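Local coordinates for protein copper-containing nitrite reductase (Bradyrhizobium sp. ORS 375, PDB 6THE) that probably reduces nitrite to nitric oxide, as copper nitrite reductases do, with the copper-binding core of a larger heme- and cupredoxin-tethered enzyme, at residues A8-P20 / N194-L206. Sequence-based numbering, arbitrary orientation.
With 9JE (pentane-1,5-diol), chain T.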
ATOM      1  N   ALA A   8      16.175  16.463  26.162  1.00 29.46           N
ATOM      2  CA  ALA A   8      14.836  16.105  26.716  1.00 29.28           C
ATOM      3  C   ALA A   8      13.819  15.986  25.584  1.00 29.15           C
ATOM      4  O   ALA A   8      13.123  14.978  25.478  1.00 29.07           O
ATOM      5  CB  ALA A   8      14.413  17.126  27.745  1.00 29.19           C
ATOM      6  N   ASP A   9      13.752  17.026  24.741  1.00 29.03           N
ATOM      7  CA  ASP A   9      12.794  17.093  23.649  1.00 28.67           C
ATOM      8  C   ASP A   9      13.469  16.666  22.348  1.00 28.25           C
ATOM      9  O   ASP A   9      14.276  17.407  21.787  1.00 28.23           O
ATOM     10  CB  ASP A   9      12.151  18.482  23.558  1.00 28.87           C
ATOM     11  CG  ASP A   9      11.041  18.580  22.523  1.00 29.10           C
ATOM     12  OD1 ASP A   9      10.436  17.535  22.206  1.00 29.11           O
ATOM     13  OD2 ASP A   9      10.791  19.704  22.043  1.00 29.19           O
ATOM     14  N   ILE A  10      13.111  15.464  21.881  1.00 27.61           N
ATOM     15  CA  ILE A  10      13.700  14.858  20.696  1.00 27.11           C
ATOM     16  C   ILE A  10      12.852  15.192  19.472  1.00 26.81           C
ATOM     17  O   ILE A  10      13.289  14.990  18.341  1.00 26.74           O
ATOM     18  CB  ILE A  10      13.865  13.334  20.876  1.00 27.02           C
ATOM     19  CG1 ILE A  10      12.637  12.684  21.522  1.00 26.97           C
ATOM     20  CG2 ILE A  10      15.137  13.014  21.645  1.00 27.02           C
ATOM     21  CD1 ILE A  10      11.536  12.324  20.550  1.00 27.02           C
ATOM     22  N   SER A  11      11.634  15.689  19.714  1.00 26.48           N
ATOM     23  CA  SER A  11      10.671  15.955  18.657  1.00 26.11           C
ATOM     24  C   SER A  11      11.171  17.084  17.761  1.00 25.90           C
ATOM     25  O   SER A  11      11.546  18.148  18.250  1.00 25.95           O
ATOM     26  CB  SER A  11       9.318  16.278  19.234  1.00 26.09           C
ATOM     27  OG  SER A  11       8.860  15.224  20.067  0.50 26.11           O
ATOM     28  N   ARG A  12      11.178  16.831  16.447  1.00 25.56           N
ATOM     29  CA  ARG A  12      11.506  17.866  15.481  1.00 25.30           C
ATOM     30  C   ARG A  12      10.238  18.633  15.120  1.00 25.17           C
ATOM     31  O   ARG A  12       9.195  18.036  14.857  1.00 25.13           O
ATOM     32  CB  ARG A  12      12.215  17.295  14.247  1.00 25.18           C
ATOM     33  CG  ARG A  12      12.759  18.364  13.310  1.00 25.12           C
ATOM     34  CD  ARG A  12      13.782  17.875  12.303  1.00 25.06           C
ATOM     35  NE  ARG A  12      15.048  17.474  12.907  1.00 25.03           N
ATOM     36  CZ  ARG A  12      16.061  18.293  13.174  1.00 25.04           C
ATOM     37  NH1 ARG A  12      17.167  17.815  13.720  1.00 25.05           N
ATOM     38  NH2 ARG A  12      15.970  19.583  12.900  1.00 25.09           N
ATOM     39  N   GLU A  13      10.357  19.966  15.118  1.00 25.05           N
ATOM     40  CA  GLU A  13       9.259  20.868  14.818  1.00 24.99           C
ATOM     41  C   GLU A  13       8.900  20.751  13.339  1.00 24.92           C
ATOM     42  O   GLU A  13       9.786  20.630  12.495  1.00 24.89           O
ATOM     43  CB  GLU A  13       9.643  22.302  15.193  1.00 25.03           C
ATOM     44  CG  GLU A  13       9.911  22.486  16.676  1.00 25.07           C
ATOM     45  CD  GLU A  13      10.470  23.837  17.087  1.00 25.16           C
ATOM     46  OE1 GLU A  13      11.164  24.470  16.265  0.20 25.18           O
ATOM     47  OE2 GLU A  13      10.208  24.256  18.232  1.00 25.20           O
ATOM     48  N   PRO A  14       7.593  20.777  12.982  1.00 24.87           N
ATOM     49  CA  PRO A  14       7.172  20.662  11.585  1.00 24.84           C
ATOM     50  C   PRO A  14       7.548  21.895  10.766  1.00 24.90           C
ATOM     51  O   PRO A  14       7.725  21.805   9.553  1.00 24.90           O
ATOM     52  CB  PRO A  14       5.644  20.517  11.676  1.00 24.78           C
ATOM     53  CG  PRO A  14       5.280  21.181  12.988  1.00 24.77           C
ATOM     54  CD  PRO A  14       6.456  20.921  13.905  1.00 24.79           C
ATOM     55  N   ASP A  15       7.687  23.034  11.455  1.00 25.07           N
ATOM     56  CA  ASP A  15       7.976  24.314  10.828  1.00 25.17           C
ATOM     57  C   ASP A  15       9.482  24.483  10.636  1.00 25.23           C
ATOM     58  O   ASP A  15       9.930  25.511  10.133  1.00 25.32           O
ATOM     59  CB  ASP A  15       7.359  25.472  11.619  1.00 25.18           C
ATOM     60  CG  ASP A  15       7.745  25.489  13.090  1.00 25.23           C
ATOM     61  OD1 ASP A  15       7.524  24.465  13.768  1.00 25.23           O
ATOM     62  OD2 ASP A  15       8.263  26.529  13.546  1.00 25.32           O
ATOM     63  N   ASP A  16      10.254  23.465  11.037  1.00 25.31           N
ATOM     64  CA  ASP A  16      11.699  23.472  10.867  1.00 25.42           C
ATOM     65  C   ASP A  16      12.032  23.068   9.432  1.00 25.40           C
ATOM     66  O   ASP A  16      12.385  21.919   9.166  1.00 25.40           O
ATOM     67  CB  ASP A  16      12.392  22.609  11.925  1.00 25.49           C
ATOM     68  CG  ASP A  16      13.901  22.784  11.982  1.00 25.55           C
ATOM     69  OD1 ASP A  16      14.402  23.791  11.440  1.00 25.62           O
ATOM     70  OD2 ASP A  16      14.567  21.911  12.571  1.00 25.64           O
ATOM     71  N   VAL A  17      11.906  24.035   8.516  1.00 25.44           N
ATOM     72  CA  VAL A  17      12.077  23.808   7.090  1.00 25.61           C
ATOM     73  C   VAL A  17      13.074  24.832   6.550  1.00 25.78           C
ATOM     74  O   VAL A  17      12.981  26.014   6.876  1.00 25.86           O
ATOM     75  CB  VAL A  17      10.723  23.882   6.349  1.00 25.54           C
ATOM     76  CG1 VAL A  17      10.873  23.766   4.839  1.00 25.51           C
ATOM     77  CG2 VAL A  17       9.731  22.848   6.862  1.00 25.50           C
ATOM     78  N   PRO A  18      14.065  24.411   5.726  1.00 25.91           N
ATOM     79  CA  PRO A  18      14.979  25.348   5.068  1.00 26.07           C
ATOM     80  C   PRO A  18      14.248  26.264   4.089  1.00 26.34           C
ATOM     81  O   PRO A  18      13.220  25.880   3.533  1.00 26.35           O
ATOM     82  CB  PRO A  18      15.931  24.441   4.271  1.00 25.99           C
ATOM     83  CG  PRO A  18      15.814  23.087   4.935  1.00 25.89           C
ATOM     84  CD  PRO A  18      14.379  23.008   5.409  1.00 25.89           C
ATOM     85  N   PRO A  19      14.750  27.501   3.852  1.00 26.60           N
ATOM     86  CA  PRO A  19      14.160  28.396   2.855  1.00 26.80           C
ATOM     87  C   PRO A  19      14.268  27.810   1.447  1.00 27.07           C
ATOM     88  O   PRO A  19      15.287  27.215   1.100  1.00 27.07           O
ATOM     89  CB  PRO A  19      14.984  29.688   2.979  1.00 26.75           C
ATOM     90  CG  PRO A  19      16.283  29.253   3.622  1.00 26.66           C
ATOM     91  CD  PRO A  19      15.905  28.105   4.536  1.00 26.61           C
ATOM     92  N   PRO A  20      13.217  27.948   0.603  1.00 27.30           N
ATOM     93  CA  PRO A  20      13.198  27.336  -0.728  1.00 27.47           C
ATOM     94  C   PRO A  20      14.310  27.835  -1.646  1.00 27.75           C
ATOM     95  O   PRO A  20      14.718  28.992  -1.564  1.00 27.91           O
ATOM     96  CB  PRO A  20      11.842  27.765  -1.311  1.00 27.40           C
ATOM     97  CG  PRO A  20      10.999  28.109  -0.103  1.00 27.35           C
ATOM     98  CD  PRO A  20      11.977  28.688   0.896  1.00 27.34           C
ATOM     99  N   ASN A 194       7.102  12.543  14.101  1.00 19.35           N
ATOM    100  CA  ASN A 194       8.220  13.393  14.483  1.00 19.36           C
ATOM    101  C   ASN A 194       8.718  13.039  15.884  1.00 19.45           C
ATOM    102  O   ASN A 194       8.861  13.916  16.734  1.00 19.55           O
ATOM    103  CB  ASN A 194       7.899  14.882  14.317  1.00 19.29           C
ATOM    104  CG  ASN A 194       7.748  15.306  12.871  1.00 19.28           C
ATOM    105  OD1 ASN A 194       7.503  14.477  11.997  1.00 19.27           O
ATOM    106  ND2 ASN A 194       7.890  16.595  12.609  1.00 19.26           N
ATOM    107  N   GLY A 195       8.969  11.744  16.116  1.00 19.51           N
ATOM    108  CA  GLY A 195       9.772  11.314  17.249  1.00 19.60           C
ATOM    109  C   GLY A 195       8.959  10.742  18.409  1.00 19.70           C
ATOM    110  O   GLY A 195       9.203   9.613  18.833  1.00 19.67           O
ATOM    111  N   SER A 196       8.012  11.534  18.926  1.00 19.80           N
ATOM    112  CA  SER A 196       7.377  11.219  20.196  1.00 19.90           C
ATOM    113  C   SER A 196       5.853  11.240  20.086  1.00 19.99           C
ATOM    114  O   SER A 196       5.299  11.552  19.032  1.00 20.05           O
ATOM    115  CB  SER A 196       7.864  12.145  21.283  1.00 19.94           C
ATOM    116  OG  SER A 196       7.368  13.462  21.094  1.00 19.94           O
ATOM    117  N   VAL A 197       5.198  10.890  21.200  1.00 20.07           N
ATOM    118  CA  VAL A 197       3.751  10.918  21.332  1.00 20.17           C
ATOM    119  C   VAL A 197       3.328  12.348  21.664  1.00 20.32           C
ATOM    120  O   VAL A 197       3.797  12.928  22.643  1.00 20.34           O
ATOM    121  CB  VAL A 197       3.265   9.917  22.401  1.00 20.08           C
ATOM    122  CG1 VAL A 197       1.790  10.095  22.734  1.00 20.03           C
ATOM    123  CG2 VAL A 197       3.550   8.478  21.999  1.00 20.06           C
ATOM    124  N   GLY A 198       2.441  12.901  20.829  1.00 20.49           N
ATOM    125  CA  GLY A 198       1.958  14.262  20.993  1.00 20.71           C
ATOM    126  C   GLY A 198       3.012  15.293  20.595  1.00 20.88           C
ATOM    127  O   GLY A 198       3.038  16.395  21.139  1.00 20.91           O
ATOM    128  N   ALA A 199       3.868  14.914  19.638  1.00 21.02           N
ATOM    129  CA  ALA A 199       4.936  15.771  19.147  1.00 21.21           C
ATOM    130  C   ALA A 199       4.356  16.887  18.281  1.00 21.34           C
ATOM    131  O   ALA A 199       4.861  18.007  18.291  1.00 21.35           O
ATOM    132  CB  ALA A 199       5.944  14.950  18.384  1.00 21.16           C
ATOM    133  N   LEU A 200       3.294  16.558  17.534  1.00 21.53           N
ATOM    134  CA  LEU A 200       2.610  17.520  16.683  1.00 21.70           C
ATOM    135  C   LEU A 200       1.209  17.779  17.232  1.00 21.94           C
ATOM    136  O   LEU A 200       0.357  18.330  16.536  1.00 21.96           O
ATOM    137  CB  LEU A 200       2.559  16.985  15.247  1.00 21.58           C
ATOM    138  CG  LEU A 200       3.893  16.576  14.621  1.00 21.49           C
ATOM    139  CD1 LEU A 200       3.688  16.083  13.198  1.00 21.43           C
ATOM    140  CD2 LEU A 200       4.894  17.721  14.640  1.00 21.48           C
ATOM    141  N   SER A 201       0.986  17.378  18.490  1.00 22.27           N
ATOM    142  CA  SER A 201      -0.290  17.572  19.161  1.00 22.54           C
ATOM    143  C   SER A 201      -0.124  18.538  20.332  1.00 22.72           C
ATOM    144  O   SER A 201      -0.561  19.686  20.259  1.00 22.71           O
ATOM    145  CB  SER A 201      -0.880  16.256  19.607  1.00 22.59           C
ATOM    146  OG  SER A 201      -1.169  15.425  18.493  1.00 22.77           O
ATOM    147  N   LYS A 202       0.516  18.056  21.404  1.00 22.99           N
ATOM    148  CA  LYS A 202       0.669  18.804  22.641  1.00 23.21           C
ATOM    149  C   LYS A 202       1.942  19.647  22.588  1.00 23.41           C
ATOM    150  O   LYS A 202       1.997  20.722  23.185  1.00 23.56           O
ATOM    151  CB  LYS A 202       0.579  17.847  23.839  1.00 23.20           C
ATOM    152  CG  LYS A 202       1.644  17.986  24.922  1.00 23.33           C
ATOM    153  CD  LYS A 202       1.387  19.086  25.933  1.00 23.46           C
ATOM    154  CE  LYS A 202       2.576  19.333  26.839  1.00 23.51           C
ATOM    155  NZ  LYS A 202       2.493  20.653  27.508  1.00 23.51           N
ATOM    156  N   LEU A 203       2.948  19.164  21.848  1.00 23.56           N
ATOM    157  CA  LEU A 203       4.258  19.797  21.809  1.00 23.68           C
ATOM    158  C   LEU A 203       4.292  20.898  20.751  1.00 23.75           C
ATOM    159  O   LEU A 203       4.324  22.079  21.092  1.00 23.73           O
ATOM    160  CB  LEU A 203       5.333  18.732  21.561  1.00 23.72           C
ATOM    161  CG  LEU A 203       6.065  18.211  22.799  1.00 23.74           C
ATOM    162  CD1 LEU A 203       5.109  17.545  23.779  1.00 23.75           C
ATOM    163  CD2 LEU A 203       7.168  17.244  22.404  1.00 23.74           C
ATOM    164  N   HIS A 204       4.288  20.502  19.471  1.00 23.90           N
ATOM    165  CA  HIS A 204       4.429  21.445  18.370  1.00 24.01           C
ATOM    166  C   HIS A 204       3.243  21.328  17.415  1.00 24.07           C
ATOM    167  O   HIS A 204       3.369  20.731  16.346  1.00 24.04           O
ATOM    168  CB  HIS A 204       5.765  21.231  17.640  1.00 24.04           C
ATOM    169  CG  HIS A 204       6.937  21.029  18.539  1.00 24.12           C
ATOM    170  ND1 HIS A 204       7.556  22.075  19.194  1.00 24.22           N
ATOM    171  CD2 HIS A 204       7.611  19.911  18.888  1.00 24.14           C
ATOM    172  CE1 HIS A 204       8.559  21.610  19.912  1.00 24.20           C
ATOM    173  NE2 HIS A 204       8.613  20.284  19.742  1.00 24.15           N
ATOM    174  N   PRO A 205       2.061  21.899  17.750  1.00 24.13           N
ATOM    175  CA  PRO A 205       0.908  21.858  16.849  1.00 24.26           C
ATOM    176  C   PRO A 205       1.108  22.760  15.633  1.00 24.43           C
ATOM    177  O   PRO A 205       1.579  23.890  15.761  1.00 24.58           O
ATOM    178  CB  PRO A 205      -0.254  22.356  17.721  1.00 24.16           C
ATOM    179  CG  PRO A 205       0.405  23.225  18.773  1.00 24.12           C
ATOM    180  CD  PRO A 205       1.769  22.607  19.007  1.00 24.11           C
ATOM    181  N   LEU A 206       0.757  22.231  14.455  1.00 24.51           N
ATOM    182  CA  LEU A 206       0.819  22.966  13.201  1.00 24.55           C
ATOM    183  C   LEU A 206      -0.196  24.106  13.248  1.00 24.66           C
ATOM    184  O   LEU A 206      -1.282  23.947  13.801  1.00 24.64           O
ATOM    185  CB  LEU A 206       0.503  22.006  12.047  1.00 24.45           C
ATOM    186  CG  LEU A 206       1.639  21.090  11.589  1.00 24.34           C
ATOM    187  CD1 LEU A 206       1.787  19.892  12.515  1.00 24.31           C
ATOM    188  CD2 LEU A 206       1.396  20.617  10.165  1.00 24.33           C
TER
HETATM  189  C02 9JE T 519       5.037  26.217  15.266  1.00 23.26           C
HETATM  190  C03 9JE T 519       4.041  25.990  16.374  1.00 23.25           C
HETATM  191  C04 9JE T 519       4.629  25.305  17.586  1.00 23.28           C
HETATM  192  C05 9JE T 519       4.472  26.091  18.870  1.00 23.27           C
HETATM  193  C06 9JE T 519       5.097  27.466  18.833  1.00 23.27           C
HETATM  194  O01 9JE T 519       6.000  27.201  15.608  1.00 23.12           O
HETATM  195  O07 9JE T 519       6.509  27.417  18.711  1.00 23.32           O
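The imidazole of His204 meets Asp9 at its edge and Glu13 over one face. NE2 of His204 donates to OD2 of Asp9 at 3.2 Å. The carboxylate uses its syn lone pair, and its plane lies 17° from the ring plane. The bond is bent all the same, with an N-H...O angle of 137°. The Glu13 side chain runs roughly perpendicular to that of His204. Its CG sits 3.6 Å from the His204 ring centroid, a CH-pi contact, and its carboxylate stands steeply to the ring. With CG anti to the carbonyl carbon (chi1 -44°), the His204 ring presents NE2 to Asp9 and one face to Glu13. Any positive charge on the ring would probably be stabilised by both. Deeper in, OG of Ser196 donates to OG of Ser11, with the Ala199 methyl and Leu203 CD2 packed around the Ser11 hydroxyl. ND2 of Asn194 gives a fairly straight bond to the carbonyl O of Arg12 at 3.0 Å, arriving from above the carbonyl plane. The same amide also bonds to strand 155-164, OD1 to Met160 N and ND2 to Tyr158 O, which fixes its rotation. In the two-domain cupredoxin fold of copper nitrite reductases, the N-terminal segment runs between the domains. Its backbone bonds to Val57 of the first, and its side chains pack on the loop and short helix 199-203 of the second. Pro14, second residue of the type I turn 13-16, forms the apolar end. Its CD reaches Leu200 CD2 at 3.6 Å, running alongside it in the opposite sense, and its CG meets Leu206 CD1 at 3.8 Å. Pentane-1,5-diol lies beside His204 and Pro205, and its O01 makes a weak hydrogen bond to Asp15 OD2.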